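PDB 3VIU: phosphoribosylformylglycinamidine synthase 2 from Thermus thermophilus, which belongs to the AIR synthase-related (PurM-like) family, carries two copies of its N- and C-terminal domain pair, and holds ADP and a magnesium ion. Local coordinates for residues R28-L33 and V351-P356; L282-V287 and V345-E350; L286-E291 and D330-A335. All coordinates share one frame; numbering follows the deposited sequence.

Interaction 1: residues R28-L33 and V351-P356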
ATOM      1  N   ARG A  28       5.955  33.607 -17.069  1.00 31.28           N
ATOM      2  CA  ARG A  28       5.014  32.540 -17.394  1.00 29.61           C
ATOM      3  C   ARG A  28       5.525  31.164 -16.942  1.00 29.32           C
ATOM      4  O   ARG A  28       4.821  30.428 -16.249  1.00 28.18           O
ATOM      5  CB  ARG A  28       4.735  32.518 -18.897  1.00 30.37           C
ATOM      6  CG  ARG A  28       3.719  31.466 -19.307  1.00 33.50           C
ATOM      7  CD  ARG A  28       3.675  31.262 -20.811  1.00 36.04           C
ATOM      8  NE  ARG A  28       2.980  30.024 -21.162  1.00 38.29           N
ATOM      9  CZ  ARG A  28       1.689  29.794 -20.928  1.00 41.24           C
ATOM     10  NH1 ARG A  28       0.935  30.720 -20.342  1.00 40.56           N
ATOM     11  NH2 ARG A  28       1.149  28.631 -21.272  1.00 40.55           N
ATOM     12  N   VAL A  29       6.750  30.820 -17.331  1.00 28.37           N
ATOM     13  CA  VAL A  29       7.333  29.533 -16.965  1.00 27.89           C
ATOM     14  C   VAL A  29       7.325  29.307 -15.454  1.00 28.66           C
ATOM     15  O   VAL A  29       6.819  28.291 -14.972  1.00 27.47           O
ATOM     16  CB  VAL A  29       8.785  29.413 -17.483  1.00 26.53           C
ATOM     17  CG1 VAL A  29       9.430  28.149 -16.942  1.00 26.18           C
ATOM     18  CG2 VAL A  29       8.792  29.398 -19.002  1.00 25.73           C
ATOM     19  N   GLU A  30       7.889  30.255 -14.712  1.00 28.57           N
ATOM     20  CA  GLU A  30       7.940  30.159 -13.260  1.00 30.15           C
ATOM     21  C   GLU A  30       6.544  29.967 -12.664  1.00 30.18           C
ATOM     22  O   GLU A  30       6.365  29.216 -11.697  1.00 29.73           O
ATOM     23  CB  GLU A  30       8.608  31.414 -12.684  1.00 31.13           C
ATOM     24  CG  GLU A  30      10.094  31.501 -13.014  1.00 33.32           C
ATOM     25  CD  GLU A  30      10.732  32.813 -12.601  1.00 35.55           C
ATOM     26  OE1 GLU A  30      11.977  32.850 -12.483  1.00 35.25           O
ATOM     27  OE2 GLU A  30       9.996  33.806 -12.405  1.00 37.33           O
ATOM     28  N   LEU A  31       5.553  30.636 -13.248  1.00 29.33           N
ATOM     29  CA  LEU A  31       4.189  30.513 -12.760  1.00 29.13           C
ATOM     30  C   LEU A  31       3.743  29.062 -12.919  1.00 28.48           C
ATOM     31  O   LEU A  31       3.197  28.462 -11.991  1.00 28.29           O
ATOM     32  CB  LEU A  31       3.249  31.429 -13.546  1.00 30.19           C
ATOM     33  CG  LEU A  31       2.260  32.274 -12.731  1.00 32.00           C
ATOM     34  CD1 LEU A  31       1.247  32.885 -13.678  1.00 32.18           C
ATOM     35  CD2 LEU A  31       1.544  31.430 -11.692  1.00 30.67           C
ATOM     36  N   LEU A  32       3.982  28.503 -14.102  1.00 26.40           N
ATOM     37  CA  LEU A  32       3.609  27.125 -14.384  1.00 24.74           C
ATOM     38  C   LEU A  32       4.298  26.155 -13.422  1.00 24.71           C
ATOM     39  O   LEU A  32       3.722  25.133 -13.051  1.00 24.58           O
ATOM     40  CB  LEU A  32       3.937  26.785 -15.846  1.00 23.29           C
ATOM     41  CG  LEU A  32       2.786  26.884 -16.866  1.00 23.62           C
ATOM     42  CD1 LEU A  32       1.819  27.980 -16.482  1.00 23.94           C
ATOM     43  CD2 LEU A  32       3.349  27.142 -18.256  1.00 21.27           C
ATOM     44  N   LEU A  33       5.520  26.479 -13.008  1.00 24.09           N
ATOM     45  CA  LEU A  33       6.246  25.625 -12.076  1.00 24.41           C
ATOM     46  C   LEU A  33       5.524  25.581 -10.720  1.00 25.70           C
ATOM     47  O   LEU A  33       5.347  24.508 -10.128  1.00 25.79           O
ATOM     48  CB  LEU A  33       7.683  26.133 -11.886  1.00 23.64           C
ATOM     49  CG  LEU A  33       8.627  26.140 -13.103  1.00 25.07           C
ATOM     50  CD1 LEU A  33      10.004  26.632 -12.675  1.00 24.12           C
ATOM     51  CD2 LEU A  33       8.735  24.747 -13.706  1.00 20.16           C
ATOM     52  N   VAL A 351      18.408  32.483 -19.348  1.00 31.31           N
ATOM     53  CA  VAL A 351      17.895  32.055 -18.059  1.00 30.45           C
ATOM     54  C   VAL A 351      16.375  32.223 -18.165  1.00 28.89           C
ATOM     55  O   VAL A 351      15.863  33.339 -18.165  1.00 29.93           O
ATOM     56  CB  VAL A 351      18.476  32.921 -16.908  1.00 29.71           C
ATOM     57  CG1 VAL A 351      18.220  34.396 -17.173  1.00 31.08           C
ATOM     58  CG2 VAL A 351      17.856  32.510 -15.590  1.00 29.73           C
ATOM     59  N   VAL A 352      15.662  31.108 -18.281  1.00 27.71           N
ATOM     60  CA  VAL A 352      14.210  31.133 -18.422  1.00 26.81           C
ATOM     61  C   VAL A 352      13.455  30.980 -17.101  1.00 26.94           C
ATOM     62  O   VAL A 352      12.225  31.041 -17.066  1.00 24.23           O
ATOM     63  CB  VAL A 352      13.736  30.027 -19.381  1.00 27.09           C
ATOM     64  CG1 VAL A 352      14.253  30.298 -20.784  1.00 26.33           C
ATOM     65  CG2 VAL A 352      14.224  28.675 -18.889  1.00 25.03           C
ATOM     66  N   ALA A 353      14.197  30.772 -16.021  1.00 26.96           N
ATOM     67  CA  ALA A 353      13.592  30.624 -14.707  1.00 27.32           C
ATOM     68  C   ALA A 353      14.658  30.513 -13.632  1.00 28.05           C
ATOM     69  O   ALA A 353      15.702  29.885 -13.826  1.00 27.68           O
ATOM     70  CB  ALA A 353      12.689  29.398 -14.674  1.00 27.93           C
ATOM     71  N   GLU A 354      14.382  31.126 -12.491  1.00 27.93           N
ATOM     72  CA  GLU A 354      15.304  31.107 -11.373  1.00 29.72           C
ATOM     73  C   GLU A 354      14.519  31.423 -10.118  1.00 30.49           C
ATOM     74  O   GLU A 354      14.415  32.578  -9.702  1.00 32.63           O
ATOM     75  CB  GLU A 354      16.412  32.140 -11.584  1.00 30.91           C
ATOM     76  CG  GLU A 354      17.305  32.342 -10.375  1.00 34.49           C
ATOM     77  CD  GLU A 354      18.559  33.116 -10.702  1.00 35.91           C
ATOM     78  OE1 GLU A 354      19.496  32.515 -11.276  1.00 36.78           O
ATOM     79  OE2 GLU A 354      18.600  34.326 -10.391  1.00 38.40           O
ATOM     80  N   VAL A 355      13.953  30.388  -9.516  1.00 28.83           N
ATOM     81  CA  VAL A 355      13.165  30.581  -8.318  1.00 27.88           C
ATOM     82  C   VAL A 355      13.870  29.925  -7.149  1.00 27.56           C
ATOM     83  O   VAL A 355      14.556  28.916  -7.315  1.00 27.84           O
ATOM     84  CB  VAL A 355      11.765  29.974  -8.493  1.00 26.85           C
ATOM     85  CG1 VAL A 355      11.202  30.377  -9.849  1.00 27.01           C
ATOM     86  CG2 VAL A 355      11.826  28.473  -8.374  1.00 26.82           C
ATOM     87  N   PRO A 356      13.742  30.510  -5.950  1.00 26.58           N
ATOM     88  CA  PRO A 356      14.398  29.920  -4.781  1.00 26.84           C
ATOM     89  C   PRO A 356      13.860  28.508  -4.529  1.00 27.43           C
ATOM     90  O   PRO A 356      12.664  28.261  -4.675  1.00 27.63           O
ATOM     91  CB  PRO A 356      14.041  30.897  -3.660  1.00 25.29           C
ATOM     92  CG  PRO A 356      13.949  32.205  -4.382  1.00 24.39           C
ATOM     93  CD  PRO A 356      13.188  31.837  -5.634  1.00 24.49           C
TER
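The first turns of helix 28-37 lie across the edge strand 350-356; the axes of segments 28-33 and 351-356 approach to 7.7 Å at 45°, and E30 makes the largest contribution. V29 comes first: its CB stands 3.8 Å from the carbonyl O of V352, and CG1, anti to the backbone N (chi1 173°), faces the methyl of A353. E30 then reaches over the strand, CG anti to its own carbonyl carbon and the chain extended beyond it. OE1 accepts the backbone N-H of E354 through its anti lone pair, 3.0 Å from E354 N and nearly straight at 168°, so the carboxylate takes up a backbone N-H on the outermost strand of the sheet. The same oxygen forms a salt bridge with R24, which probably favours the charged form of E30. The aliphatic part of E30 slides past V355 in the opposite direction, CG lying 3.5 Å from V355 CG1, while A353 CB lies 3.7 Å from E30 CG. One turn on, L33 brings CD1 to 4.3 Å from A353 CB. V352 and A353 form a classic beta bulge opposite V345, and E354, pointing away from the helix, is bridged to R344. The linker-domain helix thus covers the outermost strand beside strand 342-347, with helix 296-301 packed against V29, L32 and L33 and helix 2-8 against L31 and L32.

Interaction 2: residues L282-V287 and V345-E350; sequences LHLDLV and VLFRGE
Two parallel beta bridges, L282 with V345 and H283 with L346, join strands 279-283 and 342-347. Backbone hydrogen bonds grip L346 on both sides: its N-H meets L282 O at 2.7 Å (N to O), pointing almost along the C=O axis, and its O accepts the N-H of L284, where the first strand gives way to a 3-10 turn. Beyond the bridges, the carboxylate of D285 takes over from the backbone. D285 OD1 accepts the N-H of R348 through its syn lone pair, 3.0 Å from R348 N, whereas the bond from the same N to OD2 is bent to 123° and weak. Two waters donate to D285 OD2; one accepts the N-H of G349, the other that of D285, so the carboxylate holds R348 N directly and G349 N through water, at the type I' turn from F347 to E350. Among apolar contacts, L284 crosses V345 obliquely, CD1 to V345 CG1 at 3.5 Å, and its CB lies 3.9 Å from F347 CD2. H283 and L346 run side by side on the other face, with L346 CD1 3.3 Å from H283 CE1. R348 CG sits 3.6 Å above the centre of the F347 ring, against one face. In the mixed sheet of this AIR synthase-related C-terminal domain, hairpin partner 350-356 flanks strand 342-347, strand 331-338 lies beyond 279-283, and helix 296-301 covers the face bearing L282 and V345.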
ATOM      1  N   LEU A 282      19.942  23.828 -14.236  1.00 20.30           N
ATOM      2  CA  LEU A 282      19.531  22.870 -15.257  1.00 20.39           C
ATOM      3  C   LEU A 282      19.731  23.435 -16.662  1.00 20.28           C
ATOM      4  O   LEU A 282      19.290  24.539 -16.972  1.00 18.67           O
ATOM      5  CB  LEU A 282      18.056  22.478 -15.052  1.00 19.87           C
ATOM      6  CG  LEU A 282      17.362  21.597 -16.104  1.00 20.17           C
ATOM      7  CD1 LEU A 282      18.132  20.301 -16.330  1.00 18.97           C
ATOM      8  CD2 LEU A 282      15.944  21.291 -15.636  1.00 20.64           C
ATOM      9  N   HIS A 283      20.417  22.673 -17.500  1.00 21.92           N
ATOM     10  CA  HIS A 283      20.667  23.076 -18.877  1.00 24.28           C
ATOM     11  C   HIS A 283      19.695  22.271 -19.732  1.00 23.77           C
ATOM     12  O   HIS A 283      19.997  21.150 -20.126  1.00 24.56           O
ATOM     13  CB  HIS A 283      22.106  22.742 -19.263  1.00 28.45           C
ATOM     14  CG  HIS A 283      23.137  23.501 -18.484  1.00 34.67           C
ATOM     15  ND1 HIS A 283      23.603  24.739 -18.872  1.00 36.71           N
ATOM     16  CD2 HIS A 283      23.794  23.197 -17.338  1.00 36.03           C
ATOM     17  CE1 HIS A 283      24.500  25.164 -17.999  1.00 37.72           C
ATOM     18  NE2 HIS A 283      24.634  24.247 -17.058  1.00 37.19           N
ATOM     19  N   LEU A 284      18.526  22.835 -20.006  1.00 22.28           N
ATOM     20  CA  LEU A 284      17.529  22.120 -20.788  1.00 24.09           C
ATOM     21  C   LEU A 284      18.007  21.672 -22.153  1.00 24.48           C
ATOM     22  O   LEU A 284      17.501  20.687 -22.687  1.00 26.53           O
ATOM     23  CB  LEU A 284      16.251  22.955 -20.944  1.00 20.62           C
ATOM     24  CG  LEU A 284      15.375  23.014 -19.687  1.00 22.40           C
ATOM     25  CD1 LEU A 284      14.168  23.919 -19.932  1.00 20.15           C
ATOM     26  CD2 LEU A 284      14.937  21.597 -19.300  1.00 20.47           C
ATOM     27  N   ASP A 285      18.983  22.376 -22.717  1.00 24.05           N
ATOM     28  CA  ASP A 285      19.481  22.011 -24.035  1.00 24.82           C
ATOM     29  C   ASP A 285      20.178  20.662 -24.042  1.00 23.81           C
ATOM     30  O   ASP A 285      20.302  20.032 -25.088  1.00 26.05           O
ATOM     31  CB  ASP A 285      20.444  23.075 -24.574  1.00 27.43           C
ATOM     32  CG  ASP A 285      19.784  24.427 -24.744  1.00 29.61           C
ATOM     33  OD1 ASP A 285      18.640  24.471 -25.249  1.00 33.01           O
ATOM     34  OD2 ASP A 285      20.414  25.442 -24.383  1.00 31.82           O
ATOM     35  N   LEU A 286      20.639  20.215 -22.880  1.00 21.64           N
ATOM     36  CA  LEU A 286      21.320  18.928 -22.798  1.00 20.98           C
ATOM     37  C   LEU A 286      20.356  17.774 -22.550  1.00 21.67           C
ATOM     38  O   LEU A 286      20.732  16.604 -22.677  1.00 21.27           O
ATOM     39  CB  LEU A 286      22.390  18.970 -21.704  1.00 18.40           C
ATOM     40  CG  LEU A 286      23.820  19.274 -22.161  1.00 19.30           C
ATOM     41  CD1 LEU A 286      23.820  20.122 -23.403  1.00 16.32           C
ATOM     42  CD2 LEU A 286      24.568  19.957 -21.035  1.00 17.72           C
ATOM     43  N   VAL A 287      19.112  18.110 -22.207  1.00 20.10           N
ATOM     44  CA  VAL A 287      18.072  17.117 -21.938  1.00 20.76           C
ATOM     45  C   VAL A 287      17.610  16.398 -23.221  1.00 21.71           C
ATOM     46  O   VAL A 287      17.175  17.037 -24.178  1.00 21.68           O
ATOM     47  CB  VAL A 287      16.836  17.794 -21.248  1.00 19.91           C
ATOM     48  CG1 VAL A 287      15.722  16.789 -21.026  1.00 19.07           C
ATOM     49  CG2 VAL A 287      17.250  18.395 -19.921  1.00 19.28           C
ATOM     50  N   VAL A 345      17.022  27.609 -14.382  1.00 17.43           N
ATOM     51  CA  VAL A 345      16.804  26.877 -15.614  1.00 18.89           C
ATOM     52  C   VAL A 345      17.327  27.619 -16.846  1.00 19.79           C
ATOM     53  O   VAL A 345      16.919  28.751 -17.131  1.00 19.74           O
ATOM     54  CB  VAL A 345      15.308  26.558 -15.790  1.00 18.55           C
ATOM     55  CG1 VAL A 345      15.103  25.672 -17.006  1.00 21.06           C
ATOM     56  CG2 VAL A 345      14.782  25.869 -14.534  1.00 18.72           C
ATOM     57  N   LEU A 346      18.244  26.972 -17.557  1.00 19.71           N
ATOM     58  CA  LEU A 346      18.831  27.536 -18.765  1.00 20.78           C
ATOM     59  C   LEU A 346      18.277  26.850 -20.004  1.00 21.07           C
ATOM     60  O   LEU A 346      18.072  25.635 -20.021  1.00 21.21           O
ATOM     61  CB  LEU A 346      20.356  27.387 -18.752  1.00 21.68           C
ATOM     62  CG  LEU A 346      21.137  28.139 -17.671  1.00 24.54           C
ATOM     63  CD1 LEU A 346      22.630  27.924 -17.882  1.00 24.42           C
ATOM     64  CD2 LEU A 346      20.805  29.623 -17.728  1.00 25.11           C
ATOM     65  N   PHE A 347      18.025  27.643 -21.037  1.00 20.37           N
ATOM     66  CA  PHE A 347      17.513  27.123 -22.291  1.00 20.98           C
ATOM     67  C   PHE A 347      18.014  28.021 -23.405  1.00 20.92           C
ATOM     68  O   PHE A 347      17.890  29.244 -23.329  1.00 20.17           O
ATOM     69  CB  PHE A 347      15.983  27.092 -22.290  1.00 22.38           C
ATOM     70  CG  PHE A 347      15.385  26.593 -23.578  1.00 24.25           C
ATOM     71  CD1 PHE A 347      14.638  27.440 -24.387  1.00 25.39           C
ATOM     72  CD2 PHE A 347      15.553  25.270 -23.974  1.00 24.82           C
ATOM     73  CE1 PHE A 347      14.062  26.974 -25.578  1.00 25.51           C
ATOM     74  CE2 PHE A 347      14.983  24.793 -25.158  1.00 24.51           C
ATOM     75  CZ  PHE A 347      14.236  25.646 -25.959  1.00 24.65           C
ATOM     76  N   ARG A 348      18.594  27.405 -24.428  1.00 20.97           N
ATOM     77  CA  ARG A 348      19.130  28.128 -25.570  1.00 20.67           C
ATOM     78  C   ARG A 348      19.845  29.411 -25.149  1.00 21.62           C
ATOM     79  O   ARG A 348      19.524  30.497 -25.624  1.00 19.98           O
ATOM     80  CB  ARG A 348      18.003  28.433 -26.562  1.00 21.15           C
ATOM     81  CG  ARG A 348      17.349  27.176 -27.150  1.00 22.19           C
ATOM     82  CD  ARG A 348      16.165  27.494 -28.070  1.00 22.31           C
ATOM     83  NE  ARG A 348      16.543  28.249 -29.266  1.00 22.69           N
ATOM     84  CZ  ARG A 348      17.068  27.708 -30.365  1.00 26.51           C
ATOM     85  NH1 ARG A 348      17.376  28.479 -31.400  1.00 24.34           N
ATOM     86  NH2 ARG A 348      17.278  26.396 -30.433  1.00 27.82           N
ATOM     87  N   GLY A 349      20.799  29.269 -24.233  1.00 23.60           N
ATOM     88  CA  GLY A 349      21.590  30.398 -23.760  1.00 28.23           C
ATOM     89  C   GLY A 349      20.978  31.405 -22.798  1.00 30.16           C
ATOM     90  O   GLY A 349      21.682  32.263 -22.265  1.00 31.65           O
ATOM     91  N   GLU A 350      19.680  31.306 -22.552  1.00 32.04           N
ATOM     92  CA  GLU A 350      19.017  32.250 -21.666  1.00 32.75           C
ATOM     93  C   GLU A 350      18.524  31.639 -20.367  1.00 32.89           C
ATOM     94  O   GLU A 350      18.254  30.440 -20.288  1.00 32.53           O
ATOM     95  CB  GLU A 350      17.829  32.877 -22.392  1.00 35.34           C
ATOM     96  CG  GLU A 350      18.218  33.728 -23.576  1.00 41.17           C
ATOM     97  CD  GLU A 350      18.757  35.081 -23.154  1.00 44.99           C
ATOM     98  OE1 GLU A 350      19.553  35.138 -22.186  1.00 46.45           O
ATOM     99  OE2 GLU A 350      18.385  36.088 -23.795  1.00 46.87           O
TER
HETATM  100  O   HOH W   1      21.754  27.201 -22.576  1.00 28.49           O
HETATM  101  O   HOH W   2      20.908  24.550 -21.567  1.00 31.83           O

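Interaction 3: residues L286-E291 and D330-A335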
ATOM      1  N   LEU A 286      20.639  20.215 -22.880  1.00 21.64           N
ATOM      2  CA  LEU A 286      21.320  18.928 -22.798  1.00 20.98           C
ATOM      3  C   LEU A 286      20.356  17.774 -22.550  1.00 21.67           C
ATOM      4  O   LEU A 286      20.732  16.604 -22.677  1.00 21.27           O
ATOM      5  CB  LEU A 286      22.390  18.970 -21.704  1.00 18.40           C
ATOM      6  CG  LEU A 286      23.820  19.274 -22.161  1.00 19.30           C
ATOM      7  CD1 LEU A 286      23.820  20.122 -23.403  1.00 16.32           C
ATOM      8  CD2 LEU A 286      24.568  19.957 -21.035  1.00 17.72           C
ATOM      9  N   VAL A 287      19.112  18.110 -22.207  1.00 20.10           N
ATOM     10  CA  VAL A 287      18.072  17.117 -21.938  1.00 20.76           C
ATOM     11  C   VAL A 287      17.610  16.398 -23.221  1.00 21.71           C
ATOM     12  O   VAL A 287      17.175  17.037 -24.178  1.00 21.68           O
ATOM     13  CB  VAL A 287      16.836  17.794 -21.248  1.00 19.91           C
ATOM     14  CG1 VAL A 287      15.722  16.789 -21.026  1.00 19.07           C
ATOM     15  CG2 VAL A 287      17.250  18.395 -19.921  1.00 19.28           C
ATOM     16  N   PRO A 288      17.705  15.055 -23.248  1.00 21.72           N
ATOM     17  CA  PRO A 288      17.301  14.227 -24.393  1.00 21.39           C
ATOM     18  C   PRO A 288      15.824  14.441 -24.699  1.00 20.79           C
ATOM     19  O   PRO A 288      14.979  14.285 -23.826  1.00 21.35           O
ATOM     20  CB  PRO A 288      17.567  12.804 -23.904  1.00 21.46           C
ATOM     21  CG  PRO A 288      18.673  12.983 -22.931  1.00 22.60           C
ATOM     22  CD  PRO A 288      18.242  14.209 -22.171  1.00 21.11           C
ATOM     23  N   THR A 289      15.518  14.783 -25.943  1.00 21.93           N
ATOM     24  CA  THR A 289      14.145  15.040 -26.349  1.00 22.85           C
ATOM     25  C   THR A 289      13.622  13.989 -27.329  1.00 24.58           C
ATOM     26  O   THR A 289      14.376  13.448 -28.135  1.00 24.97           O
ATOM     27  CB  THR A 289      14.025  16.431 -27.003  1.00 21.99           C
ATOM     28  OG1 THR A 289      14.963  16.526 -28.083  1.00 21.71           O
ATOM     29  CG2 THR A 289      14.303  17.530 -25.987  1.00 18.77           C
ATOM     30  N   ARG A 290      12.318  13.724 -27.258  1.00 25.31           N
ATOM     31  CA  ARG A 290      11.668  12.743 -28.120  1.00 25.10           C
ATOM     32  C   ARG A 290      10.825  13.429 -29.186  1.00 25.37           C
ATOM     33  O   ARG A 290      10.470  12.815 -30.195  1.00 25.37           O
ATOM     34  CB  ARG A 290      10.768  11.840 -27.276  1.00 26.03           C
ATOM     35  CG  ARG A 290      10.078  10.726 -28.041  1.00 26.32           C
ATOM     36  CD  ARG A 290       9.042  10.060 -27.156  1.00 26.94           C
ATOM     37  NE  ARG A 290       7.872  10.910 -26.960  1.00 27.62           N
ATOM     38  CZ  ARG A 290       7.061  10.845 -25.908  1.00 28.94           C
ATOM     39  NH1 ARG A 290       6.012  11.659 -25.829  1.00 26.62           N
ATOM     40  NH2 ARG A 290       7.307   9.981 -24.927  1.00 27.45           N
ATOM     41  N   GLU A 291      10.496  14.697 -28.948  1.00 26.13           N
ATOM     42  CA  GLU A 291       9.682  15.478 -29.879  1.00 27.52           C
ATOM     43  C   GLU A 291      10.323  16.825 -30.193  1.00 28.34           C
ATOM     44  O   GLU A 291      11.041  17.391 -29.374  1.00 28.05           O
ATOM     45  CB  GLU A 291       8.282  15.690 -29.302  1.00 26.39           C
ATOM     46  CG  GLU A 291       7.514  14.397 -29.111  1.00 29.87           C
ATOM     47  CD  GLU A 291       6.192  14.596 -28.398  1.00 31.61           C
ATOM     48  OE1 GLU A 291       5.377  15.409 -28.880  1.00 33.14           O
ATOM     49  OE2 GLU A 291       5.967  13.938 -27.361  1.00 31.29           O
ATOM     50  N   ASP A 330      22.143   5.215 -22.237  1.00 34.83           N
ATOM     51  CA  ASP A 330      22.873   6.476 -22.287  1.00 36.68           C
ATOM     52  C   ASP A 330      22.692   7.162 -20.941  1.00 35.26           C
ATOM     53  O   ASP A 330      21.598   7.159 -20.378  1.00 35.29           O
ATOM     54  CB  ASP A 330      22.316   7.399 -23.375  1.00 41.79           C
ATOM     55  CG  ASP A 330      22.151   6.705 -24.716  1.00 47.14           C
ATOM     56  OD1 ASP A 330      23.146   6.135 -25.221  1.00 49.90           O
ATOM     57  OD2 ASP A 330      21.024   6.736 -25.268  1.00 48.67           O
ATOM     58  N   CYS A 331      23.769   7.748 -20.436  1.00 32.55           N
ATOM     59  CA  CYS A 331      23.737   8.455 -19.167  1.00 29.21           C
ATOM     60  C   CYS A 331      24.497   9.757 -19.397  1.00 27.66           C
ATOM     61  O   CYS A 331      25.724   9.766 -19.432  1.00 27.09           O
ATOM     62  CB  CYS A 331      24.418   7.614 -18.087  1.00 29.57           C
ATOM     63  SG  CYS A 331      24.126   8.173 -16.389  1.00 27.96           S
ATOM     64  N   VAL A 332      23.764  10.856 -19.549  1.00 25.61           N
ATOM     65  CA  VAL A 332      24.383  12.144 -19.821  1.00 22.82           C
ATOM     66  C   VAL A 332      24.161  13.252 -18.795  1.00 23.06           C
ATOM     67  O   VAL A 332      23.094  13.362 -18.197  1.00 20.83           O
ATOM     68  CB  VAL A 332      23.931  12.671 -21.199  1.00 23.86           C
ATOM     69  CG1 VAL A 332      24.297  11.654 -22.281  1.00 23.32           C
ATOM     70  CG2 VAL A 332      22.425  12.942 -21.199  1.00 18.38           C
ATOM     71  N   PRO A 333      25.191  14.088 -18.576  1.00 23.84           N
ATOM     72  CA  PRO A 333      25.125  15.203 -17.627  1.00 24.30           C
ATOM     73  C   PRO A 333      24.117  16.225 -18.152  1.00 24.76           C
ATOM     74  O   PRO A 333      24.172  16.624 -19.322  1.00 24.52           O
ATOM     75  CB  PRO A 333      26.559  15.732 -17.613  1.00 24.34           C
ATOM     76  CG  PRO A 333      27.046  15.422 -18.993  1.00 23.91           C
ATOM     77  CD  PRO A 333      26.521  14.022 -19.212  1.00 23.49           C
ATOM     78  N   VAL A 334      23.205  16.648 -17.281  1.00 23.41           N
ATOM     79  CA  VAL A 334      22.148  17.578 -17.661  1.00 22.28           C
ATOM     80  C   VAL A 334      22.080  18.831 -16.769  1.00 21.68           C
ATOM     81  O   VAL A 334      21.479  19.846 -17.148  1.00 20.76           O
ATOM     82  CB  VAL A 334      20.782  16.815 -17.651  1.00 22.62           C
ATOM     83  CG1 VAL A 334      19.858  17.367 -16.585  1.00 20.75           C
ATOM     84  CG2 VAL A 334      20.153  16.858 -19.018  1.00 21.32           C
ATOM     85  N   ALA A 335      22.700  18.757 -15.593  1.00 19.07           N
ATOM     86  CA  ALA A 335      22.705  19.876 -14.647  1.00 19.17           C
ATOM     87  C   ALA A 335      23.880  19.781 -13.676  1.00 17.50           C
ATOM     88  O   ALA A 335      24.649  18.827 -13.712  1.00 18.35           O
ATOM     89  CB  ALA A 335      21.380  19.917 -13.865  1.00 18.68           C
TER
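A connecting segment of the PurM-like C-terminal domain, running from strand 279-283 to helix 296-301, packs here against strand 331-338 of the domain's mixed sheet. The contact is apolar packing, carried by L286, V287 and P288 at the start of the segment and by V332, P333 and V334 on the strand; from T289 onward the chain leaves the strand behind. V334 is the centre of it. Its CG2 is wedged against the point where L286 passes into V287, 3.7 Å from L286 C and 3.6 Å from V287 N, so one methyl covers the peptide link between the two residues. V287 crosses V334 obliquely and brings in its own CG2, the branch anti to its carbonyl carbon. L286 lies along the outer side of the contact, pointing at the strand: its CB and CD2 are each 3.8 Å from P333 O, so the isobutyl group rests against a backbone carbonyl. P288 follows with a ring that meets V332 tip to tip, CG to V332 CG2 at 4.1 Å; this valine methyl takes the crowded position between the backbone N and carbonyl carbon (chi1 -58° for CG1). The strand is bulged at this level, V334 and A335 both facing I197 in a classic beta bulge, and Y199 on strand 196-201 touches both V287 and P288. Farther along the segment, R290 and E291 bridge to each other and to D207 and R206, respectively, while the backbone of P288 and R290 hydrogen-bonds with T204. In the tightest apolar pair of the contact, the two methyls V287 CG2 and V334 CG2 stand 3.4 Å apart.

In the fold
All three contacts reach the seven-stranded mixed sheet of the first PurM-like C-terminal domain, on the same side of the chain's centre. Strands 331-338, 279-283, 342-347 and 350-356 are successive neighbours in it, so interaction 3, interaction 2 and interaction 1 follow one another across the sheet toward its edge. Centres of interactions 1 and 2 lie about 13 Å apart, those of 2 and 3 about 10 Å, and those of 1 and 3 about 20 Å. Along the chain, interactions 2 and 3 share L286 and V287 and are nested within the long loop closed by interaction 1, which attaches the N-terminal linker-domain helix to the sheet's outermost strand.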